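Local coordinates for nuclear import protein MOG1 (Saccharomyces cerevisiae, PDB 1JHS) that binds the small GTPase Gsp1, the yeast Ran, and takes part in nuclear protein import and poly(A)+ mRNA export, at residues A[99-111]-A[122-134]. The protein carries 1 engineered substitution. Residues are numbered along the deposited sequence; the frame is centred on the assembly and turned at random.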
ATOM      1  N   GLN A  99      12.125   9.534   3.945  1.00 15.19           N
ATOM      2  CA  GLN A  99      13.499   9.869   3.573  1.00 16.17           C
ATOM      3  C   GLN A  99      13.433  10.951   2.507  1.00 15.67           C
ATOM      4  O   GLN A  99      12.848  10.745   1.446  1.00 15.11           O
ATOM      5  CB  GLN A  99      14.252   8.646   3.051  1.00 16.96           C
ATOM      6  CG  GLN A  99      15.771   8.884   2.922  1.00 19.35           C
ATOM      7  CD  GLN A  99      16.542   7.613   2.601  1.00 20.95           C
ATOM      8  OE1 GLN A  99      16.558   7.153   1.455  1.00 22.88           O
ATOM      9  NE2 GLN A  99      17.169   7.019   3.619  1.00 22.16           N
ATOM     10  N   GLN A 100      14.015  12.114   2.800  1.00 15.78           N
ATOM     11  CA  GLN A 100      13.964  13.218   1.861  1.00 16.36           C
ATOM     12  C   GLN A 100      14.411  12.788   0.485  1.00 15.66           C
ATOM     13  O   GLN A 100      15.394  12.058   0.318  1.00 14.92           O
ATOM     14  CB  GLN A 100      14.797  14.405   2.359  1.00 17.99           C
ATOM     15  CG  GLN A 100      14.237  15.064   3.634  1.00 20.97           C
ATOM     16  CD  GLN A 100      12.856  15.700   3.447  1.00 22.51           C
ATOM     17  OE1 GLN A 100      12.557  16.256   2.383  1.00 24.87           O
ATOM     18  NE2 GLN A 100      12.023  15.655   4.487  1.00 24.48           N
ATOM     19  N   GLY A 101      13.620  13.213  -0.493  1.00 15.39           N
ATOM     20  CA  GLY A 101      13.889  12.913  -1.880  1.00 14.91           C
ATOM     21  C   GLY A 101      13.442  11.566  -2.403  1.00 14.55           C
ATOM     22  O   GLY A 101      13.104  11.471  -3.578  1.00 14.89           O
ATOM     23  N   THR A 102      13.360  10.529  -1.564  1.00 13.69           N
ATOM     24  CA  THR A 102      13.007   9.240  -2.132  1.00 12.93           C
ATOM     25  C   THR A 102      11.898   8.389  -1.529  1.00 11.70           C
ATOM     26  O   THR A 102      11.381   7.523  -2.221  1.00 11.75           O
ATOM     27  CB  THR A 102      14.234   8.339  -2.219  1.00 13.29           C
ATOM     28  OG1 THR A 102      14.710   8.078  -0.897  1.00 14.36           O
ATOM     29  CG2 THR A 102      15.346   9.004  -3.053  1.00 13.67           C
ATOM     30  N   LYS A 103      11.524   8.624  -0.274  1.00 11.32           N
ATOM     31  CA  LYS A 103      10.518   7.758   0.348  1.00 10.55           C
ATOM     32  C   LYS A 103       9.428   8.520   1.067  1.00  9.96           C
ATOM     33  O   LYS A 103       9.708   9.295   1.979  1.00  9.47           O
ATOM     34  CB  LYS A 103      11.188   6.797   1.327  1.00 11.02           C
ATOM     35  CG  LYS A 103      12.233   5.895   0.686  1.00 11.88           C
ATOM     36  CD  LYS A 103      12.962   5.033   1.719  1.00 11.83           C
ATOM     37  CE  LYS A 103      13.831   3.991   1.015  1.00 13.37           C
ATOM     38  NZ  LYS A 103      14.470   3.060   2.015  1.00 13.76           N
ATOM     39  N   PHE A 104       8.185   8.262   0.653  1.00  9.60           N
ATOM     40  CA  PHE A 104       7.025   8.934   1.225  1.00  9.49           C
ATOM     41  C   PHE A 104       5.932   7.910   1.495  1.00  9.19           C
ATOM     42  O   PHE A 104       5.729   6.996   0.688  1.00  8.63           O
ATOM     43  CB  PHE A 104       6.522   9.995   0.232  1.00  9.92           C
ATOM     44  CG  PHE A 104       5.628  11.019   0.861  1.00 10.02           C
ATOM     45  CD1 PHE A 104       6.155  12.200   1.362  1.00 10.47           C
ATOM     46  CD2 PHE A 104       4.257  10.771   0.996  1.00 10.71           C
ATOM     47  CE1 PHE A 104       5.334  13.147   2.004  1.00 10.90           C
ATOM     48  CE2 PHE A 104       3.425  11.705   1.628  1.00 10.62           C
ATOM     49  CZ  PHE A 104       3.972  12.897   2.134  1.00 10.61           C
ATOM     50  N   THR A 105       5.233   8.059   2.626  1.00  9.34           N
ATOM     51  CA  THR A 105       4.154   7.144   2.995  1.00  9.48           C
ATOM     52  C   THR A 105       2.903   7.893   3.498  1.00  9.64           C
ATOM     53  O   THR A 105       3.002   9.004   4.013  1.00  9.36           O
ATOM     54  CB  THR A 105       4.597   6.182   4.140  1.00  9.46           C
ATOM     55  OG1 THR A 105       4.965   6.946   5.305  1.00 10.13           O
ATOM     56  CG2 THR A 105       5.792   5.360   3.712  1.00  8.76           C
ATOM     57  N   GLY A 106       1.738   7.258   3.355  1.00  9.69           N
ATOM     58  CA  GLY A 106       0.511   7.858   3.848  1.00  9.73           C
ATOM     59  C   GLY A 106      -0.646   6.866   3.788  1.00  9.85           C
ATOM     60  O   GLY A 106      -0.512   5.789   3.190  1.00  9.65           O
ATOM     61  N   LEU A 107      -1.742   7.203   4.471  1.00  9.94           N
ATOM     62  CA  LEU A 107      -2.972   6.406   4.441  1.00 10.36           C
ATOM     63  C   LEU A 107      -3.938   7.335   3.690  1.00 10.70           C
ATOM     64  O   LEU A 107      -4.006   8.529   3.976  1.00 10.59           O
ATOM     65  CB  LEU A 107      -3.521   6.160   5.840  1.00 10.63           C
ATOM     66  CG  LEU A 107      -2.802   5.184   6.756  1.00 10.67           C
ATOM     67  CD1 LEU A 107      -3.591   5.158   8.060  1.00 11.29           C
ATOM     68  CD2 LEU A 107      -2.753   3.793   6.130  1.00 10.97           C
ATOM     69  N   VAL A 108      -4.698   6.783   2.765  1.00 11.23           N
ATOM     70  CA  VAL A 108      -5.584   7.581   1.923  1.00 11.90           C
ATOM     71  C   VAL A 108      -7.008   7.040   1.945  1.00 11.93           C
ATOM     72  O   VAL A 108      -7.211   5.839   2.064  1.00 10.61           O
ATOM     73  CB  VAL A 108      -5.033   7.540   0.478  1.00 12.53           C
ATOM     74  CG1 VAL A 108      -6.057   8.090  -0.522  1.00 13.74           C
ATOM     75  CG2 VAL A 108      -3.713   8.357   0.432  1.00 12.76           C
ATOM     76  N   MET A 109      -7.983   7.942   1.827  1.00 12.33           N
ATOM     77  CA  MET A 109      -9.375   7.526   1.842  1.00 13.41           C
ATOM     78  C   MET A 109     -10.186   8.444   0.949  1.00 12.84           C
ATOM     79  O   MET A 109     -10.009   9.673   0.959  1.00 12.92           O
ATOM     80  CB  MET A 109      -9.930   7.611   3.265  1.00 14.54           C
ATOM     81  CG  MET A 109     -11.329   7.007   3.454  1.00 16.41           C
ATOM     82  SD  MET A 109     -11.845   7.226   5.202  1.00 18.86           S
ATOM     83  CE  MET A 109     -11.711   8.944   5.292  1.00 18.41           C
ATOM     84  N   GLU A 110     -11.061   7.838   0.157  1.00 13.05           N
ATOM     85  CA  GLU A 110     -11.940   8.592  -0.731  1.00 12.94           C
ATOM     86  C   GLU A 110     -12.881   9.433   0.128  1.00 12.90           C
ATOM     87  O   GLU A 110     -13.324   8.971   1.185  1.00 12.91           O
ATOM     88  CB  GLU A 110     -12.802   7.617  -1.555  1.00 13.24           C
ATOM     89  CG  GLU A 110     -14.125   8.216  -2.082  1.00 13.25           C
ATOM     90  CD  GLU A 110     -14.920   7.214  -2.890  1.00 13.52           C
ATOM     91  OE1 GLU A 110     -14.392   6.763  -3.926  1.00 13.57           O
ATOM     92  OE2 GLU A 110     -16.066   6.873  -2.490  1.00 13.84           O
ATOM     93  N   VAL A 111     -13.165  10.662  -0.298  1.00 12.17           N
ATOM     94  CA  VAL A 111     -14.159  11.464   0.410  1.00 11.79           C
ATOM     95  C   VAL A 111     -15.257  11.844  -0.591  1.00 11.45           C
ATOM     96  O   VAL A 111     -16.339  12.271  -0.198  1.00 11.55           O
ATOM     97  CB  VAL A 111     -13.555  12.729   1.099  1.00 11.66           C
ATOM     98  CG1 VAL A 111     -12.660  12.286   2.253  1.00 12.31           C
ATOM     99  CG2 VAL A 111     -12.816  13.617   0.105  1.00 12.06           C
ATOM    100  N   GLN A 122     -19.222  -0.077   1.258  1.00 15.73           N
ATOM    101  CA  GLN A 122     -18.106  -0.193   2.186  1.00 14.89           C
ATOM    102  C   GLN A 122     -16.939   0.756   1.854  1.00 14.73           C
ATOM    103  O   GLN A 122     -16.593   0.934   0.685  1.00 14.66           O
ATOM    104  CB  GLN A 122     -17.623  -1.645   2.164  1.00 14.60           C
ATOM    105  CG  GLN A 122     -16.299  -1.903   2.831  1.00 14.12           C
ATOM    106  CD  GLN A 122     -15.926  -3.361   2.728  1.00 13.73           C
ATOM    107  OE1 GLN A 122     -16.063  -3.977   1.648  1.00 13.34           O
ATOM    108  NE2 GLN A 122     -15.450  -3.930   3.834  1.00 13.32           N
ATOM    109  N   THR A 123     -16.341   1.343   2.896  1.00 14.56           N
ATOM    110  CA  THR A 123     -15.192   2.250   2.757  1.00 14.54           C
ATOM    111  C   THR A 123     -13.914   1.416   2.697  1.00 13.49           C
ATOM    112  O   THR A 123     -13.823   0.395   3.354  1.00 12.80           O
ATOM    113  CB  THR A 123     -15.035   3.161   3.997  1.00 14.88           C
ATOM    114  OG1 THR A 123     -16.215   3.944   4.164  1.00 16.62           O
ATOM    115  CG2 THR A 123     -13.836   4.102   3.834  1.00 15.70           C
ATOM    116  N   VAL A 124     -12.940   1.863   1.915  1.00 12.90           N
ATOM    117  CA  VAL A 124     -11.655   1.173   1.830  1.00 12.41           C
ATOM    118  C   VAL A 124     -10.547   2.220   2.057  1.00 11.92           C
ATOM    119  O   VAL A 124     -10.540   3.263   1.397  1.00 12.36           O
ATOM    120  CB  VAL A 124     -11.447   0.515   0.435  1.00 12.30           C
ATOM    121  CG1 VAL A 124     -10.036  -0.127   0.348  1.00 12.83           C
ATOM    122  CG2 VAL A 124     -12.513  -0.582   0.204  1.00 12.59           C
ATOM    123  N   VAL A 125      -9.658   1.971   3.010  1.00 10.64           N
ATOM    124  CA  VAL A 125      -8.540   2.883   3.248  1.00 10.34           C
ATOM    125  C   VAL A 125      -7.397   2.235   2.489  1.00  9.69           C
ATOM    126  O   VAL A 125      -7.360   1.004   2.381  1.00  9.49           O
ATOM    127  CB  VAL A 125      -8.202   2.995   4.758  1.00 10.81           C
ATOM    128  CG1 VAL A 125      -6.784   3.629   4.960  1.00 11.11           C
ATOM    129  CG2 VAL A 125      -9.244   3.904   5.423  1.00 10.94           C
ATOM    130  N   ILE A 126      -6.485   3.033   1.938  1.00  9.34           N
ATOM    131  CA  ILE A 126      -5.379   2.443   1.200  1.00  9.39           C
ATOM    132  C   ILE A 126      -4.082   3.026   1.707  1.00  8.72           C
ATOM    133  O   ILE A 126      -3.925   4.248   1.757  1.00  9.03           O
ATOM    134  CB  ILE A 126      -5.485   2.736  -0.338  1.00 10.19           C
ATOM    135  CG1 ILE A 126      -6.851   2.280  -0.893  1.00 10.89           C
ATOM    136  CG2 ILE A 126      -4.361   1.985  -1.085  1.00  9.43           C
ATOM    137  CD1 ILE A 126      -7.181   2.878  -2.269  1.00 11.81           C
ATOM    138  N   GLY A 127      -3.167   2.167   2.137  1.00  8.17           N
ATOM    139  CA  GLY A 127      -1.888   2.688   2.582  1.00  7.66           C
ATOM    140  C   GLY A 127      -1.093   2.818   1.294  1.00  7.31           C
ATOM    141  O   GLY A 127      -1.083   1.895   0.494  1.00  7.16           O
ATOM    142  N   VAL A 128      -0.441   3.949   1.058  1.00  6.85           N
ATOM    143  CA  VAL A 128       0.331   4.071  -0.181  1.00  6.75           C
ATOM    144  C   VAL A 128       1.737   4.575   0.120  1.00  6.56           C
ATOM    145  O   VAL A 128       1.896   5.571   0.828  1.00  5.78           O
ATOM    146  CB  VAL A 128      -0.316   5.068  -1.165  1.00  6.53           C
ATOM    147  CG1 VAL A 128       0.524   5.162  -2.458  1.00  6.71           C
ATOM    148  CG2 VAL A 128      -1.743   4.624  -1.495  1.00  6.86           C
ATOM    149  N   ALA A 129       2.746   3.887  -0.410  1.00  6.58           N
ATOM    150  CA  ALA A 129       4.119   4.331  -0.224  1.00  7.14           C
ATOM    151  C   ALA A 129       4.782   4.507  -1.578  1.00  7.56           C
ATOM    152  O   ALA A 129       4.491   3.774  -2.520  1.00  7.73           O
ATOM    153  CB  ALA A 129       4.903   3.331   0.601  1.00  7.20           C
ATOM    154  N   LEU A 130       5.656   5.508  -1.673  1.00  8.16           N
ATOM    155  CA  LEU A 130       6.401   5.758  -2.899  1.00  8.29           C
ATOM    156  C   LEU A 130       7.870   5.650  -2.535  1.00  8.34           C
ATOM    157  O   LEU A 130       8.293   6.218  -1.532  1.00  8.10           O
ATOM    158  CB  LEU A 130       6.123   7.169  -3.416  1.00  8.31           C
ATOM    159  CG  LEU A 130       7.068   7.659  -4.523  1.00  8.29           C
ATOM    160  CD1 LEU A 130       6.997   6.739  -5.792  1.00  8.28           C
ATOM    161  CD2 LEU A 130       6.673   9.104  -4.879  1.00  8.01           C
ATOM    162  N   ILE A 131       8.629   4.894  -3.327  1.00  8.63           N
ATOM    163  CA  ILE A 131      10.070   4.750  -3.139  1.00  8.58           C
ATOM    164  C   ILE A 131      10.623   5.103  -4.522  1.00  8.82           C
ATOM    165  O   ILE A 131      10.427   4.354  -5.477  1.00  8.62           O
ATOM    166  CB  ILE A 131      10.467   3.298  -2.788  1.00  8.68           C
ATOM    167  CG1 ILE A 131       9.868   2.921  -1.428  1.00  8.39           C
ATOM    168  CG2 ILE A 131      11.988   3.191  -2.718  1.00  9.52           C
ATOM    169  CD1 ILE A 131       9.956   1.422  -1.055  1.00  7.64           C
ATOM    170  N   ARG A 132      11.296   6.243  -4.623  1.00  8.94           N
ATOM    171  CA  ARG A 132      11.823   6.674  -5.918  1.00  9.58           C
ATOM    172  C   ARG A 132      13.209   6.105  -6.205  1.00  9.99           C
ATOM    173  O   ARG A 132      14.164   6.427  -5.495  1.00 10.10           O
ATOM    174  CB  ARG A 132      11.876   8.208  -5.949  1.00  9.77           C
ATOM    175  CG  ARG A 132      10.600   8.887  -5.383  1.00  9.58           C
ATOM    176  CD  ARG A 132      10.414  10.291  -5.967  1.00  9.62           C
ATOM    177  NE  ARG A 132       9.911  10.215  -7.338  1.00 10.18           N
ATOM    178  CZ  ARG A 132       9.764  11.265  -8.148  1.00 10.47           C
ATOM    179  NH1 ARG A 132      10.095  12.486  -7.738  1.00 10.28           N
ATOM    180  NH2 ARG A 132       9.230  11.095  -9.357  1.00 10.85           N
ATOM    181  N   LEU A 133      13.313   5.243  -7.216  1.00 10.26           N
ATOM    182  CA  LEU A 133      14.607   4.692  -7.616  1.00 10.94           C
ATOM    183  C   LEU A 133      15.042   5.511  -8.839  1.00 11.81           C
ATOM    184  O   LEU A 133      15.022   5.041  -9.984  1.00 11.92           O
ATOM    185  CB  LEU A 133      14.474   3.218  -7.971  1.00 11.08           C
ATOM    186  CG  LEU A 133      14.001   2.345  -6.797  1.00 10.96           C
ATOM    187  CD1 LEU A 133      13.959   0.887  -7.265  1.00 11.22           C
ATOM    188  CD2 LEU A 133      14.961   2.483  -5.597  1.00 11.34           C
ATOM    189  N   THR A 134      15.399   6.765  -8.556  1.00 12.05           N
ATOM    190  CA  THR A 134      15.801   7.748  -9.555  1.00 13.03           C
ATOM    191  C   THR A 134      16.875   7.239 -10.515  1.00 13.56           C
ATOM    192  O   THR A 134      16.807   7.486 -11.726  1.00 14.15           O
ATOM    193  CB  THR A 134      16.269   9.018  -8.829  1.00 12.70           C
ATOM    194  OG1 THR A 134      15.242   9.411  -7.897  1.00 13.44           O
ATOM    195  CG2 THR A 134      16.527  10.132  -9.808  1.00 12.54           C
TER
HETATM  196  O   HOH W   1      11.234  13.504  -5.262  1.00 15.76           O
HETATM  197  O   HOH W   2     -11.083   4.976  -0.369  1.00 20.04           O
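Arg132 meets Thr102 at one end of an antiparallel strand pair, 103-110 against 124-133. Arg132 N donates to Thr102 O at 2.7 Å. The side chain then runs along the 101-102 turn. Arg132 CB lies 3.8 Å from Thr102 O. Arg132 CG, placed beside the backbone N (chi1 -44°), comes closer, 3.5 Å from Thr102 O. Arg132 CD lies 3.8 Å from Gly101 O. The chain bends at chi3 (76°), and the guanidinium leads away from the pair. Arg132 NH1 donates to a water in the guanidinium plane at 2.9 Å, and this water donates in turn to Gly101 O. NE forms a salt bridge with Asp139 on the next strand, and Arg132 NH1 is also hydrogen-bonded to Lys67 O. Together these bonds probably hold the guanidinium in its orientation.

From Phe104 to Val108, three hydrogen-bonded pairs continue the ladder: Phe104 with Leu130, Gly106 with Val128, and Val108 with Ile126. The bond from Gly106 N to Val128 O is the most bent, at 137°. That oxygen also accepts from Trp74 NE1.

On the face covered by helix 163-178, Thr105 CG2 touches Ala129 CB at 3.8 Å. Thr105 OG1 is hydrogen-bonded to Tyr169 OH and Gln173 NE2 of the helix. Further along, Leu107 CD2 rests 3.8 Å from Gly127 CA, where glycine has no side chain. Met109 CG and SD both meet Thr123 CG2. A second water links Glu110 N to Val124 O.

A classic beta bulge, with Thr102 and Lys103 both opposite Gln99 at the end of strand 87-99, precedes the 103-113/124-133 beta hairpin, part of the antiparallel sheet of the Mog1 fold.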